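Long-range contact in RAP1B (Serratia marcescens, PDB 4AX2), which probably protects the bacterium from its own type VI-secreted toxin, acting as a resistance (immunity) protein of the T6SS amidase immunity family: residues 31-36 and 70-75. Numbering follows the deposited sequence. Where two conformers were deposited one is given.
Sequences MPYHQV and WMPFDI
Pro72 sets its CD carbon squarely over the middle of the Tyr33 ring, 3.3 Å from the centroid and only 5° off the ring normal, a CH-pi contact. CG of the proline leans over the CE2 side, with 3.8 Å between Pro72 CG and Tyr33 CE2, and the proline ring lies crosswise to the tyrosine side chain. The backbone of the same loop reaches another flank of the phenol: the carbonyl oxygen of Trp70 meets the rim of the ring close to the ring plane, 3.4 Å from Tyr33 CE1. Met71, which joins the two in sequence, brings its CB obliquely to within 3.7 Å of Tyr33 CD1. Beyond CB, the methionine leaves the tyrosine for the next turn. Its CG stands between backbone N and carbonyl carbon (chi1 51°), and from there the extended chain runs alongside Val36, with Met71 SD 3.7 Å from Val36 CG1. Tyr33 and Val36, three residues apart in sequence, thus present neighbouring side chains on one side of the first turn of helix 33-49, for which Pro32 is the N-cap residue. The opposing segment, residues 70-75, lies in the connection between helices 55-67 and 75-89 of this all-helical fold, and an inverse gamma turn is built around Pro72. Farther out, Met71 continues onto Val37 and Leu40 of helix 33-49, while Val36 also packs against Ile28 of the short helix 26-29. The phenol oxygen of Tyr33 is hydrogen-bonded to Asp139 in the C-terminal helix 136-140, which tethers the far end of the ring. Backbone hydrogen bonds pair Tyr33 with Arg134 and Pro72 with Ala129, so the segment between helices 118-126 and 136-140 binds both partners of the CH-pi contact.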
loop_
_atom_site.group_PDB
_atom_site.type_symbol
_atom_site.label_atom_id
_atom_site.label_comp_id
_atom_site.label_asym_id
_atom_site.label_seq_id
_atom_site.Cartn_x
_atom_site.Cartn_y
_atom_site.Cartn_z
ATOM N N MET A 31 2.850 14.606 -3.383
ATOM C CA MET A 31 3.696 13.530 -3.917
ATOM C C MET A 31 4.251 13.869 -5.279
ATOM O O MET A 31 3.546 14.434 -6.091
ATOM C CB MET A 31 2.905 12.243 -4.130
ATOM C CG MET A 31 2.603 11.475 -2.879
ATOM S SD MET A 31 1.505 10.116 -3.268
ATOM C CE MET A 31 1.372 9.521 -1.569
ATOM N N PRO A 32 5.478 13.414 -5.579
ATOM C CA PRO A 32 5.844 13.452 -6.992
ATOM C C PRO A 32 4.876 12.605 -7.799
ATOM O O PRO A 32 4.440 11.543 -7.322
ATOM C CB PRO A 32 7.243 12.840 -7.006
ATOM C CG PRO A 32 7.290 11.986 -5.806
ATOM C CD PRO A 32 6.476 12.700 -4.766
ATOM N N TYR A 33 4.549 13.057 -9.011
ATOM C CA TYR A 33 3.570 12.378 -9.846
ATOM C C TYR A 33 3.838 10.870 -10.051
ATOM O O TYR A 33 2.887 10.094 -10.086
ATOM C CB TYR A 33 3.461 13.052 -11.212
ATOM C CG TYR A 33 2.867 14.460 -11.207
ATOM C CD1 TYR A 33 1.750 14.775 -10.427
ATOM C CD2 TYR A 33 3.400 15.456 -12.015
ATOM C CE1 TYR A 33 1.183 16.044 -10.463
ATOM C CE2 TYR A 33 2.857 16.725 -12.044
ATOM C CZ TYR A 33 1.751 17.021 -11.273
ATOM O OH TYR A 33 1.207 18.284 -11.324
ATOM N N HIS A 34 5.106 10.464 -10.190
ATOM C CA HIS A 34 5.393 9.048 -10.380
ATOM C C HIS A 34 4.890 8.234 -9.204
ATOM O O HIS A 34 4.371 7.140 -9.389
ATOM C CB HIS A 34 6.883 8.774 -10.672
ATOM C CG HIS A 34 7.844 9.215 -9.578
ATOM N ND1 HIS A 34 8.157 8.432 -8.521
ATOM C CD2 HIS A 34 8.606 10.368 -9.444
ATOM C CE1 HIS A 34 9.046 9.058 -7.740
ATOM N NE2 HIS A 34 9.336 10.243 -8.312
ATOM N N GLN A 35 4.976 8.786 -7.995
ATOM C CA GLN A 35 4.406 8.123 -6.827
ATOM C C GLN A 35 2.888 8.004 -6.872
ATOM O O GLN A 35 2.338 6.983 -6.474
ATOM C CB GLN A 35 4.845 8.811 -5.534
ATOM C CG GLN A 35 4.435 8.053 -4.279
ATOM C CD GLN A 35 5.121 6.692 -4.137
ATOM O OE1 GLN A 35 6.330 6.578 -4.314
ATOM N NE2 GLN A 35 4.340 5.657 -3.810
ATOM N N VAL A 36 2.202 9.035 -7.373
ATOM C CA VAL A 36 0.744 8.972 -7.505
ATOM C C VAL A 36 0.310 7.818 -8.389
ATOM O O VAL A 36 -0.681 7.151 -8.095
ATOM C CB VAL A 36 0.148 10.275 -8.052
ATOM C CG1 VAL A 36 -1.382 10.180 -8.108
ATOM C CG2 VAL A 36 0.609 11.458 -7.202
ATOM N N TRP A 70 -5.254 13.989 -9.818
ATOM C CA TRP A 70 -4.162 14.725 -9.173
ATOM C C TRP A 70 -2.837 14.567 -9.859
ATOM O O TRP A 70 -1.795 14.884 -9.278
ATOM C CB TRP A 70 -4.087 14.343 -7.689
ATOM C CG TRP A 70 -5.473 14.381 -7.106
ATOM C CD1 TRP A 70 -6.247 13.313 -6.649
ATOM C CD2 TRP A 70 -6.341 15.555 -7.017
ATOM N NE1 TRP A 70 -7.482 13.751 -6.241
ATOM C CE2 TRP A 70 -7.605 15.092 -6.454
ATOM C CE3 TRP A 70 -6.188 16.904 -7.316
ATOM C CZ2 TRP A 70 -8.655 15.959 -6.208
ATOM C CZ3 TRP A 70 -7.261 17.775 -7.073
ATOM C CH2 TRP A 70 -8.465 17.310 -6.534
ATOM N N MET A 71 -2.870 14.100 -11.102
ATOM C CA MET A 71 -1.666 13.964 -11.919
ATOM C C MET A 71 -1.963 14.064 -13.409
ATOM O O MET A 71 -3.033 13.657 -13.861
ATOM C CB MET A 71 -1.014 12.600 -11.644
ATOM C CG MET A 71 -1.979 11.429 -11.766
ATOM S SD MET A 71 -1.042 9.884 -11.783
ATOM C CE MET A 71 -2.408 8.707 -11.698
ATOM N N PRO A 72 -0.990 14.563 -14.200
ATOM C CA PRO A 72 -1.162 14.631 -15.651
ATOM C C PRO A 72 -0.884 13.255 -16.291
ATOM O O PRO A 72 0.114 13.055 -16.986
ATOM C CB PRO A 72 -0.153 15.701 -16.067
ATOM C CG PRO A 72 0.947 15.561 -15.085
ATOM C CD PRO A 72 0.298 15.128 -13.778
ATOM N N PHE A 73 -1.788 12.326 -16.004
ATOM C CA PHE A 73 -1.660 10.906 -16.321
ATOM C C PHE A 73 -2.057 10.658 -17.771
ATOM O O PHE A 73 -2.981 11.297 -18.299
ATOM C CB PHE A 73 -2.611 10.145 -15.394
ATOM C CG PHE A 73 -2.543 8.653 -15.507
ATOM C CD1 PHE A 73 -1.358 7.970 -15.265
ATOM C CD2 PHE A 73 -3.683 7.925 -15.808
ATOM C CE1 PHE A 73 -1.312 6.588 -15.323
ATOM C CE2 PHE A 73 -3.644 6.537 -15.892
ATOM C CZ PHE A 73 -2.452 5.867 -15.664
ATOM N N ASP A 74 -1.398 9.706 -18.414
ATOM C CA ASP A 74 -1.721 9.396 -19.812
ATOM C C ASP A 74 -2.790 8.290 -19.800
ATOM O O ASP A 74 -2.481 7.105 -19.750
ATOM C CB ASP A 74 -0.421 9.029 -20.550
ATOM C CG ASP A 74 0.628 10.185 -20.525
ATOM O OD1 ASP A 74 0.268 11.347 -20.196
ATOM O OD2 ASP A 74 1.818 9.932 -20.831
ATOM N N ILE A 75 -4.053 8.694 -19.795
ATOM C CA ILE A 75 -5.130 7.750 -19.489
ATOM C C ILE A 75 -5.335 6.742 -20.626
ATOM O O ILE A 75 -5.501 5.538 -20.380
ATOM C CB ILE A 75 -6.462 8.475 -19.164
ATOM C CG1 ILE A 75 -7.482 7.501 -18.556
ATOM C CG2 ILE A 75 -7.056 9.115 -20.414
ATOM C CD1 ILE A 75 -6.942 6.649 -17.433
#